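Local structure of BIFUNCTIONAL PROTEIN Proline utilization A (PutA) (Corynebacterium freiburgense, 5UX5) at residues V588-P593 / F606-A611; A615-A620 / R625-A630; V629-L634 / D642-M647. The protein catalyses the two-step oxidation of proline to glutamate, probably passing the intermediate from an FAD-dependent proline dehydrogenase to an NAD-dependent aldehyde dehydrogenase in the same chain. One frame throughout, in Å; residues are numbered along the deposited sequence.

Contact 1: residues V588-P593 / F606-A611. With NAD (nicotinamide-adenine-dinucleotide), chain F.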
loop_
_atom_site.group_PDB
_atom_site.type_symbol
_atom_site.label_atom_id
_atom_site.label_comp_id
_atom_site.label_asym_id
_atom_site.label_seq_id
_atom_site.Cartn_x
_atom_site.Cartn_y
_atom_site.Cartn_z
ATOM N N VAL A 588 8.478 2.355 31.291
ATOM C CA VAL A 588 7.301 1.905 30.561
ATOM C C VAL A 588 7.458 0.427 30.225
ATOM O O VAL A 588 8.544 -0.010 29.835
ATOM C CB VAL A 588 7.094 2.723 29.281
ATOM C CG1 VAL A 588 5.969 2.108 28.462
ATOM C CG2 VAL A 588 6.816 4.186 29.627
ATOM N N VAL A 589 6.367 -0.337 30.343
ATOM C CA VAL A 589 6.335 -1.733 29.918
ATOM C C VAL A 589 5.575 -1.825 28.596
ATOM O O VAL A 589 4.480 -1.250 28.455
ATOM C CB VAL A 589 5.693 -2.621 30.993
ATOM C CG1 VAL A 589 5.408 -4.044 30.423
ATOM C CG2 VAL A 589 6.584 -2.683 32.199
ATOM N N VAL A 590 6.159 -2.533 27.621
ATOM C CA VAL A 590 5.550 -2.726 26.305
ATOM C C VAL A 590 5.188 -4.196 26.153
ATOM O O VAL A 590 6.067 -5.057 25.993
ATOM C CB VAL A 590 6.468 -2.279 25.157
ATOM C CG1 VAL A 590 5.786 -2.543 23.840
ATOM C CG2 VAL A 590 6.793 -0.818 25.267
ATOM N N ALA A 591 3.894 -4.480 26.185
ATOM C CA ALA A 591 3.357 -5.820 25.989
ATOM C C ALA A 591 2.795 -5.886 24.571
ATOM O O ALA A 591 1.800 -5.234 24.259
ATOM C CB ALA A 591 2.308 -6.144 27.051
ATOM N N SER A 592 3.457 -6.635 23.709
ATOM C CA SER A 592 3.243 -6.602 22.270
ATOM C C SER A 592 2.554 -7.876 21.773
ATOM O O SER A 592 2.544 -8.904 22.464
ATOM C CB SER A 592 4.594 -6.420 21.565
ATOM O OG SER A 592 5.463 -7.499 21.861
ATOM N N PRO A 593 1.920 -7.828 20.594
ATOM C CA PRO A 593 1.219 -9.017 20.083
ATOM C C PRO A 593 2.088 -9.811 19.125
ATOM O O PRO A 593 3.287 -9.517 19.009
ATOM C CB PRO A 593 0.014 -8.417 19.366
ATOM C CG PRO A 593 0.576 -7.098 18.817
ATOM C CD PRO A 593 1.662 -6.639 19.763
ATOM N N PHE A 606 10.687 2.398 21.224
ATOM C CA PHE A 606 11.215 3.670 20.735
ATOM C C PHE A 606 10.458 4.872 21.323
ATOM O O PHE A 606 11.067 5.903 21.648
ATOM C CB PHE A 606 11.198 3.687 19.212
ATOM C CG PHE A 606 12.203 2.749 18.583
ATOM C CD1 PHE A 606 13.407 2.473 19.212
ATOM C CD2 PHE A 606 11.928 2.118 17.384
ATOM C CE1 PHE A 606 14.329 1.600 18.647
ATOM C CE2 PHE A 606 12.840 1.233 16.821
ATOM C CZ PHE A 606 14.038 0.976 17.446
ATOM N N ALA A 607 9.133 4.752 21.491
ATOM C CA ALA A 607 8.355 5.866 22.025
ATOM C C ALA A 607 8.725 6.164 23.476
ATOM O O ALA A 607 8.833 7.336 23.871
ATOM C CB ALA A 607 6.858 5.572 21.902
ATOM N N SER A 608 8.946 5.113 24.269
ATOM C CA SER A 608 9.368 5.276 25.653
ATOM C C SER A 608 10.732 5.940 25.730
ATOM O O SER A 608 10.942 6.860 26.535
ATOM C CB SER A 608 9.416 3.914 26.354
ATOM O OG SER A 608 8.156 3.270 26.363
ATOM N N LEU A 609 11.690 5.448 24.931
ATOM C CA LEU A 609 13.023 6.039 24.931
ATOM C C LEU A 609 12.970 7.503 24.523
ATOM O O LEU A 609 13.554 8.358 25.193
ATOM C CB LEU A 609 13.973 5.269 24.017
ATOM C CG LEU A 609 14.410 3.850 24.341
ATOM C CD1 LEU A 609 15.543 3.530 23.408
ATOM C CD2 LEU A 609 14.877 3.743 25.772
ATOM N N ALA A 610 12.277 7.810 23.427
ATOM C CA ALA A 610 12.131 9.199 23.010
ATOM C C ALA A 610 11.545 10.082 24.123
ATOM O O ALA A 610 11.937 11.243 24.281
ATOM C CB ALA A 610 11.257 9.257 21.763
ATOM N N ALA A 611 10.607 9.554 24.903
ATOM C CA ALA A 611 10.017 10.363 25.956
ATOM C C ALA A 611 10.996 10.589 27.089
ATOM O O ALA A 611 10.893 11.592 27.806
ATOM C CB ALA A 611 8.743 9.705 26.474
HETATM P PA NAD F . -3.385 -10.795 24.451
HETATM O O1A NAD F . -4.336 -9.549 24.491
HETATM O O2A NAD F . -3.954 -11.928 25.368
HETATM O O5B NAD F . -1.969 -10.410 25.016
HETATM C C5B NAD F . -1.075 -9.554 24.349
HETATM C C4B NAD F . 0.195 -9.372 25.179
HETATM O O4B NAD F . -0.047 -9.263 26.586
HETATM C C3B NAD F . 1.168 -10.488 24.951
HETATM O O3B NAD F . 2.477 -10.060 25.087
HETATM C C2B NAD F . 0.727 -11.377 26.042
HETATM O O2B NAD F . 1.570 -12.445 26.297
HETATM C C1B NAD F . 0.561 -10.404 27.164
HETATM N N9A NAD F . -0.227 -10.947 28.264
HETATM C C8A NAD F . -1.547 -11.358 28.222
HETATM N N7A NAD F . -1.924 -11.806 29.437
HETATM C C5A NAD F . -0.852 -11.702 30.336
HETATM C C6A NAD F . -0.663 -11.988 31.685
HETATM N N6A NAD F . -1.704 -12.549 32.510
HETATM N N1A NAD F . 0.533 -11.745 32.249
HETATM C C2A NAD F . 1.568 -11.230 31.537
HETATM N N3A NAD F . 1.419 -10.931 30.218
HETATM C C4A NAD F . 0.239 -11.152 29.599
HETATM O O3 NAD F . -3.246 -11.190 22.907
HETATM P PN NAD F . -3.153 -12.649 22.234
HETATM O O1N NAD F . -3.370 -13.806 23.187
HETATM O O2N NAD F . -1.737 -12.842 21.776
HETATM O O5D NAD F . -4.230 -12.637 21.038
HETATM C C5D NAD F . -5.589 -12.409 21.384
HETATM C C4D NAD F . -6.453 -11.666 20.361
HETATM O O4D NAD F . -6.058 -10.346 20.067
HETATM C C3D NAD F . -6.599 -12.269 19.008
HETATM O O3D NAD F . -7.246 -13.488 18.981
HETATM C C2D NAD F . -7.458 -11.220 18.421
HETATM O O2D NAD F . -8.786 -11.574 18.575
HETATM C C1D NAD F . -7.059 -9.958 19.152
#
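V588, on strand 580-591, receives S608 of helix 599-611 on its branched end. The hydroxyl S608 OG lies against the CB-CG1 side of the valine, 3.2 Å from V588 CB and from V588 CG1, with V588 CG2 farther off at 3.6 Å. V590, one step further along the same face of the strand, reaches the same oxygen only loosely: its CG2 stands 4.4 Å from S608 OG. What turns the hydroxyl is its own helix. With OG beside the backbone N (chi1 -60°), it is directed back along the helix and hydrogen-bonds to G604 O. I668 of the neighbouring strand 666-670 touches both V588 and S608, while backbone bonds tie V588 to K614 and I616 on the neighbouring strand 614-618. The far end of 588-593 runs out of the sheet into the cofactor pocket, where S592 O accepts a hydrogen bond of 2.9 Å from NAD O3B and A591 CB lies 3.9 Å from NAD O4B, both on the adenosine ribose. Helix and strand belong to the beta-alpha-beta unit 580-591, 599-611, 614-618 of the Rossmann-type domain. The oxygen that touches the valines has its hydrogen-bond partner, G604 O, within its own helix, and this buried polar atom is satisfied without one from the sheet.

Contact 2: residues A615-A620 / R625-A630. With NAD (nicotinamide-adenine-dinucleotide), chain F.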
loop_
_atom_site.group_PDB
_atom_site.type_symbol
_atom_site.label_atom_id
_atom_site.label_comp_id
_atom_site.label_asym_id
_atom_site.label_seq_id
_atom_site.Cartn_x
_atom_site.Cartn_y
_atom_site.Cartn_z
ATOM N N ALA A 615 12.571 1.205 29.105
ATOM C CA ALA A 615 11.501 0.350 28.596
ATOM C C ALA A 615 11.782 -1.117 28.865
ATOM O O ALA A 615 12.905 -1.600 28.661
ATOM C CB ALA A 615 11.282 0.551 27.105
ATOM N N ILE A 616 10.734 -1.828 29.280
ATOM C CA ILE A 616 10.721 -3.286 29.309
ATOM C C ILE A 616 9.847 -3.772 28.164
ATOM O O ILE A 616 8.675 -3.386 28.053
ATOM C CB ILE A 616 10.226 -3.838 30.650
ATOM C CG1 ILE A 616 11.316 -3.704 31.708
ATOM C CG2 ILE A 616 9.846 -5.267 30.495
ATOM C CD1 ILE A 616 10.860 -4.039 33.103
ATOM N N LEU A 617 10.435 -4.579 27.290
ATOM C CA LEU A 617 9.714 -5.243 26.218
ATOM C C LEU A 617 9.338 -6.645 26.678
ATOM O O LEU A 617 10.221 -7.470 26.970
ATOM C CB LEU A 617 10.560 -5.300 24.942
ATOM C CG LEU A 617 10.060 -6.199 23.791
ATOM C CD1 LEU A 617 8.628 -5.887 23.409
ATOM C CD2 LEU A 617 10.961 -6.045 22.565
ATOM N N LYS A 618 8.035 -6.911 26.732
ATOM C CA LYS A 618 7.531 -8.255 27.009
ATOM C C LYS A 618 6.766 -8.739 25.776
ATOM O O LYS A 618 5.580 -8.414 25.603
ATOM C CB LYS A 618 6.657 -8.243 28.271
ATOM C CG LYS A 618 6.298 -9.619 28.817
ATOM C CD LYS A 618 4.982 -10.026 28.258
ATOM C CE LYS A 618 4.892 -11.472 28.033
ATOM N NZ LYS A 618 3.841 -11.610 27.008
ATOM N N PRO A 619 7.380 -9.522 24.901
ATOM C CA PRO A 619 6.727 -9.865 23.631
ATOM C C PRO A 619 5.752 -11.035 23.739
ATOM O O PRO A 619 5.826 -11.894 24.632
ATOM C CB PRO A 619 7.902 -10.243 22.734
ATOM C CG PRO A 619 9.014 -10.625 23.662
ATOM C CD PRO A 619 8.663 -10.213 25.062
ATOM N N ALA A 620 4.829 -11.068 22.783
ATOM C CA ALA A 620 3.838 -12.138 22.775
ATOM C C ALA A 620 4.532 -13.494 22.650
ATOM O O ALA A 620 5.480 -13.639 21.871
ATOM C CB ALA A 620 2.835 -11.946 21.639
ATOM N N ARG A 625 11.269 -15.286 19.222
ATOM C CA ARG A 625 12.506 -15.135 18.463
ATOM C C ARG A 625 12.519 -13.831 17.674
ATOM O O ARG A 625 13.594 -13.271 17.441
ATOM C CB ARG A 625 12.771 -16.347 17.551
ATOM C CG ARG A 625 13.188 -17.599 18.313
ATOM C CD ARG A 625 13.541 -18.792 17.436
ATOM N NE ARG A 625 12.748 -18.965 16.218
ATOM C CZ ARG A 625 11.849 -19.930 16.035
ATOM N NH1 ARG A 625 11.634 -20.824 17.000
ATOM N NH2 ARG A 625 11.187 -20.011 14.879
ATOM N N CYS A 626 11.346 -13.340 17.256
ATOM C CA CYS A 626 11.260 -12.041 16.589
ATOM C C CYS A 626 11.801 -10.918 17.478
ATOM O O CYS A 626 12.645 -10.120 17.047
ATOM C CB CYS A 626 9.816 -11.765 16.173
ATOM S SG CYS A 626 9.245 -12.760 14.755
ATOM N N ALA A 627 11.354 -10.865 18.731
ATOM C CA ALA A 627 11.899 -9.885 19.662
ATOM C C ALA A 627 13.400 -10.044 19.819
ATOM O O ALA A 627 14.128 -9.047 19.889
ATOM C CB ALA A 627 11.222 -10.021 21.019
ATOM N N GLU A 628 13.887 -11.290 19.884
ATOM C CA GLU A 628 15.315 -11.477 20.084
ATOM C C GLU A 628 16.120 -10.955 18.899
ATOM O O GLU A 628 17.123 -10.254 19.086
ATOM C CB GLU A 628 15.624 -12.937 20.348
ATOM C CG GLU A 628 15.187 -13.461 21.700
ATOM C CD GLU A 628 16.046 -12.929 22.828
ATOM O OE1 GLU A 628 17.148 -12.419 22.528
ATOM O OE2 GLU A 628 15.625 -13.027 24.010
ATOM N N VAL A 629 15.689 -11.267 17.673
ATOM C CA VAL A 629 16.416 -10.798 16.494
ATOM C C VAL A 629 16.389 -9.278 16.438
ATOM O O VAL A 629 17.411 -8.639 16.167
ATOM C CB VAL A 629 15.865 -11.451 15.209
ATOM C CG1 VAL A 629 16.541 -10.889 13.958
ATOM C CG2 VAL A 629 16.031 -12.947 15.264
ATOM N N ALA A 630 15.220 -8.677 16.697
ATOM C CA ALA A 630 15.125 -7.214 16.746
ATOM C C ALA A 630 16.026 -6.630 17.830
ATOM O O ALA A 630 16.682 -5.603 17.617
ATOM C CB ALA A 630 13.683 -6.776 16.988
HETATM P PA NAD F . -3.385 -10.795 24.451
HETATM O O1A NAD F . -4.336 -9.549 24.491
HETATM O O2A NAD F . -3.954 -11.928 25.368
HETATM O O5B NAD F . -1.969 -10.410 25.016
HETATM C C5B NAD F . -1.075 -9.554 24.349
HETATM C C4B NAD F . 0.195 -9.372 25.179
HETATM O O4B NAD F . -0.047 -9.263 26.586
HETATM C C3B NAD F . 1.168 -10.488 24.951
HETATM O O3B NAD F . 2.477 -10.060 25.087
HETATM C C2B NAD F . 0.727 -11.377 26.042
HETATM O O2B NAD F . 1.570 -12.445 26.297
HETATM C C1B NAD F . 0.561 -10.404 27.164
HETATM N N9A NAD F . -0.227 -10.947 28.264
HETATM C C8A NAD F . -1.547 -11.358 28.222
HETATM N N7A NAD F . -1.924 -11.806 29.437
HETATM C C5A NAD F . -0.852 -11.702 30.336
HETATM C C6A NAD F . -0.663 -11.988 31.685
HETATM N N6A NAD F . -1.704 -12.549 32.510
HETATM N N1A NAD F . 0.533 -11.745 32.249
HETATM C C2A NAD F . 1.568 -11.230 31.537
HETATM N N3A NAD F . 1.419 -10.931 30.218
HETATM C C4A NAD F . 0.239 -11.152 29.599
HETATM O O3 NAD F . -3.246 -11.190 22.907
HETATM P PN NAD F . -3.153 -12.649 22.234
HETATM O O1N NAD F . -3.370 -13.806 23.187
HETATM O O2N NAD F . -1.737 -12.842 21.776
HETATM O O5D NAD F . -4.230 -12.637 21.038
HETATM C C5D NAD F . -5.589 -12.409 21.384
HETATM C C4D NAD F . -6.453 -11.666 20.361
HETATM O O4D NAD F . -6.058 -10.346 20.067
HETATM C C3D NAD F . -6.599 -12.269 19.008
HETATM O O3D NAD F . -7.246 -13.488 18.981
HETATM C C2D NAD F . -7.458 -11.220 18.421
HETATM O O2D NAD F . -8.786 -11.574 18.575
HETATM C C1D NAD F . -7.059 -9.958 19.152
#
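The puckered pyrrolidine ring of P619 presents its CB-CG edge to the methyl of A627, which sits 3.5 Å from P619 CG and 3.7 Å from P619 CB. The flat group here is the carbonyl of the same proline: K618 NZ lies above its plane, 61° out of it, and bonds to P619 O at 3.1 Å. L617 adds a looser touch, its CD2 being 4.3 Å from A627 CB, so one alanine methyl spans the end of strand 614-618 and the turn that follows. L646 of the next strand packs on L617, P619 and A627 together and closes this apolar patch. K618 points away from the helix. Its chain leaves with CG anti to the backbone N (chi1 -169°) and bends at chi2 and chi3, which carries the ammonium to the adenosine ribose, where K618 NZ donates to NAD O3B at 2.8 Å; NAD O2B is close by as well. Two hydrogen bonds thus hold the amine between the chain and the cofactor. A620 also lies against the ribose, its CA 3.4 Å from NAD O3B. At the start of the helix, the carboxylate of E545 bonds to the backbone N atoms of R625 and C626. A lysine at the C-terminal end of a parallel strand, bonding to a hydroxyl of the adenosine ribose, with the following helix packed behind it, is typical of the Rossmann-type NAD site of aldehyde dehydrogenases.

Contact 3: residues V629-L634 / D642-M647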
loop_
_atom_site.group_PDB
_atom_site.type_symbol
_atom_site.label_atom_id
_atom_site.label_comp_id
_atom_site.label_asym_id
_atom_site.label_seq_id
_atom_site.Cartn_x
_atom_site.Cartn_y
_atom_site.Cartn_z
ATOM N N VAL A 629 15.689 -11.267 17.673
ATOM C CA VAL A 629 16.416 -10.798 16.494
ATOM C C VAL A 629 16.389 -9.278 16.438
ATOM O O VAL A 629 17.411 -8.639 16.167
ATOM C CB VAL A 629 15.865 -11.451 15.209
ATOM C CG1 VAL A 629 16.541 -10.889 13.958
ATOM C CG2 VAL A 629 16.031 -12.947 15.264
ATOM N N ALA A 630 15.220 -8.677 16.697
ATOM C CA ALA A 630 15.125 -7.214 16.746
ATOM C C ALA A 630 16.026 -6.630 17.830
ATOM O O ALA A 630 16.682 -5.603 17.617
ATOM C CB ALA A 630 13.683 -6.776 16.988
ATOM N N LEU A 631 16.115 -7.296 18.985
ATOM C CA LEU A 631 16.904 -6.733 20.074
ATOM C C LEU A 631 18.366 -6.554 19.683
ATOM O O LEU A 631 19.023 -5.625 20.176
ATOM C CB LEU A 631 16.807 -7.605 21.328
ATOM C CG LEU A 631 17.275 -6.830 22.570
ATOM C CD1 LEU A 631 16.273 -5.726 22.829
ATOM C CD2 LEU A 631 17.473 -7.714 23.796
ATOM N N THR A 632 18.893 -7.410 18.789
ATOM C CA THR A 632 20.311 -7.304 18.449
ATOM C C THR A 632 20.616 -5.981 17.746
ATOM O O THR A 632 21.735 -5.475 17.864
ATOM C CB THR A 632 20.789 -8.502 17.589
ATOM O OG1 THR A 632 20.167 -8.498 16.297
ATOM C CG2 THR A 632 20.474 -9.802 18.245
ATOM N N ALA A 633 19.631 -5.390 17.048
ATOM C CA ALA A 633 19.844 -4.082 16.433
ATOM C C ALA A 633 19.950 -2.982 17.489
ATOM O O ALA A 633 20.844 -2.134 17.423
ATOM C CB ALA A 633 18.716 -3.768 15.460
ATOM N N LEU A 634 19.039 -2.983 18.474
ATOM C CA LEU A 634 19.102 -1.995 19.546
ATOM C C LEU A 634 20.447 -2.069 20.240
ATOM O O LEU A 634 21.038 -1.038 20.601
ATOM C CB LEU A 634 17.974 -2.219 20.558
ATOM C CG LEU A 634 16.544 -2.214 20.021
ATOM C CD1 LEU A 634 15.469 -2.011 21.085
ATOM C CD2 LEU A 634 16.470 -1.119 19.009
ATOM N N ASP A 642 20.984 -1.196 30.394
ATOM C CA ASP A 642 20.585 -0.116 31.292
ATOM C C ASP A 642 19.501 0.773 30.702
ATOM O O ASP A 642 19.067 1.726 31.360
ATOM C CB ASP A 642 21.801 0.731 31.662
ATOM C CG ASP A 642 22.658 1.087 30.454
ATOM O OD1 ASP A 642 22.389 0.560 29.347
ATOM O OD2 ASP A 642 23.610 1.888 30.621
ATOM N N LEU A 643 19.042 0.481 29.496
ATOM C CA LEU A 643 18.071 1.316 28.806
ATOM C C LEU A 643 16.812 0.561 28.435
ATOM O O LEU A 643 15.701 1.034 28.683
ATOM C CB LEU A 643 18.698 1.873 27.530
ATOM C CG LEU A 643 19.021 3.351 27.452
ATOM C CD1 LEU A 643 19.380 3.575 26.019
ATOM C CD2 LEU A 643 17.822 4.180 27.852
ATOM N N VAL A 644 16.971 -0.586 27.795
ATOM C CA VAL A 644 15.881 -1.439 27.360
ATOM C C VAL A 644 16.166 -2.849 27.828
ATOM O O VAL A 644 17.300 -3.322 27.726
ATOM C CB VAL A 644 15.730 -1.397 25.834
ATOM C CG1 VAL A 644 14.868 -2.549 25.372
ATOM C CG2 VAL A 644 15.146 -0.050 25.435
ATOM N N GLN A 645 15.145 -3.515 28.355
ATOM C CA GLN A 645 15.291 -4.855 28.900
ATOM C C GLN A 645 14.185 -5.742 28.336
ATOM O O GLN A 645 13.014 -5.352 28.340
ATOM C CB GLN A 645 15.272 -4.789 30.423
ATOM C CG GLN A 645 15.841 -5.993 31.115
ATOM C CD GLN A 645 17.340 -6.103 30.991
ATOM O OE1 GLN A 645 17.846 -6.690 30.029
ATOM N NE2 GLN A 645 18.060 -5.572 31.970
ATOM N N LEU A 646 14.571 -6.888 27.772
ATOM C CA LEU A 646 13.650 -7.835 27.147
ATOM C C LEU A 646 13.337 -8.919 28.163
ATOM O O LEU A 646 14.251 -9.602 28.632
ATOM C CB LEU A 646 14.280 -8.447 25.898
ATOM C CG LEU A 646 13.573 -9.481 25.007
ATOM C CD1 LEU A 646 12.279 -8.993 24.442
ATOM C CD2 LEU A 646 14.496 -9.841 23.872
ATOM N N MET A 647 12.063 -9.060 28.531
ATOM C CA MET A 647 11.665 -9.959 29.611
ATOM C C MET A 647 10.594 -10.922 29.104
ATOM O O MET A 647 9.424 -10.541 28.963
ATOM C CB MET A 647 11.153 -9.188 30.837
ATOM C CG MET A 647 12.150 -8.266 31.536
ATOM S SD MET A 647 11.566 -7.615 33.161
ATOM C CE MET A 647 11.358 -9.115 34.141
#
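Helix segment 629-634 runs nearly antiparallel to strand 644-646, the two short axes making 160° and approaching to 10.4 Å, as helix and returning strand do in a beta-alpha-beta crossover; here the unit is 614-618, 624-636, 644-646 of the Rossmann-type NAD-binding domain. The backbones come nearest at L631 with L646, whose CA atoms are 7.9 Å apart, and at L634 with V644. All four of these residues start out toward the opposite segment, so the interval is filled by branched apolar side chains. L631 and L646 carry most of it. The two side chains lie alongside each other, each heading the other way, rather than meeting end to end: L631 CD2 is 3.7 Å from L646 CD2 and 3.9 Å from L646 CB, while L646 CD2 reaches back to 4.1 Å from L631 CB. Each leucine has CG anti to its backbone nitrogen (chi1 -163° in L631), which extends both chains across the gap and lets them overlap lengthwise. V644 offers CG1 to two leucines, looser at 4.3 Å to L631 CD1 and 4.4 Å to L634 CD1. Deeper in, L634 also packs on L602 and F606, and V644 on V605, all from helix 599-611, whereas L631 and L646 keep part of their surface open to solvent. R635, just beyond the helix segment, bonds through NH2 to V644 O and adds a polar tie near the valine. On the helix itself, V629 O accepts from both T632 N and T632 OG1; the hydroxyl bond is 2.8 Å long, with the donor tilted 16° from the carbonyl plane.

All three contacts pack a helix on one sheet of the aldehyde dehydrogenase domain, whose strands 580-591, 614-618 and 644-646 lie side by side in parallel. Backbone hydrogen bonds between adjacent strands join contact 1 to contact 2, from V590 to I616 and probably to K618, and contact 2 to contact 3, from L617 to Q645 and probably to M647. Contacts 2 and 3 use successive parts of helix 624-636 and share V629 and A630. Contacts 1 and 2 bury a serine or alanine of a helix against the strand, and both first segments also bond to NAD. Contact 3, farther out and partly open, relies on larger leucines; F606 and L609 of helix 599-611 reach it through L634, L643 and V644.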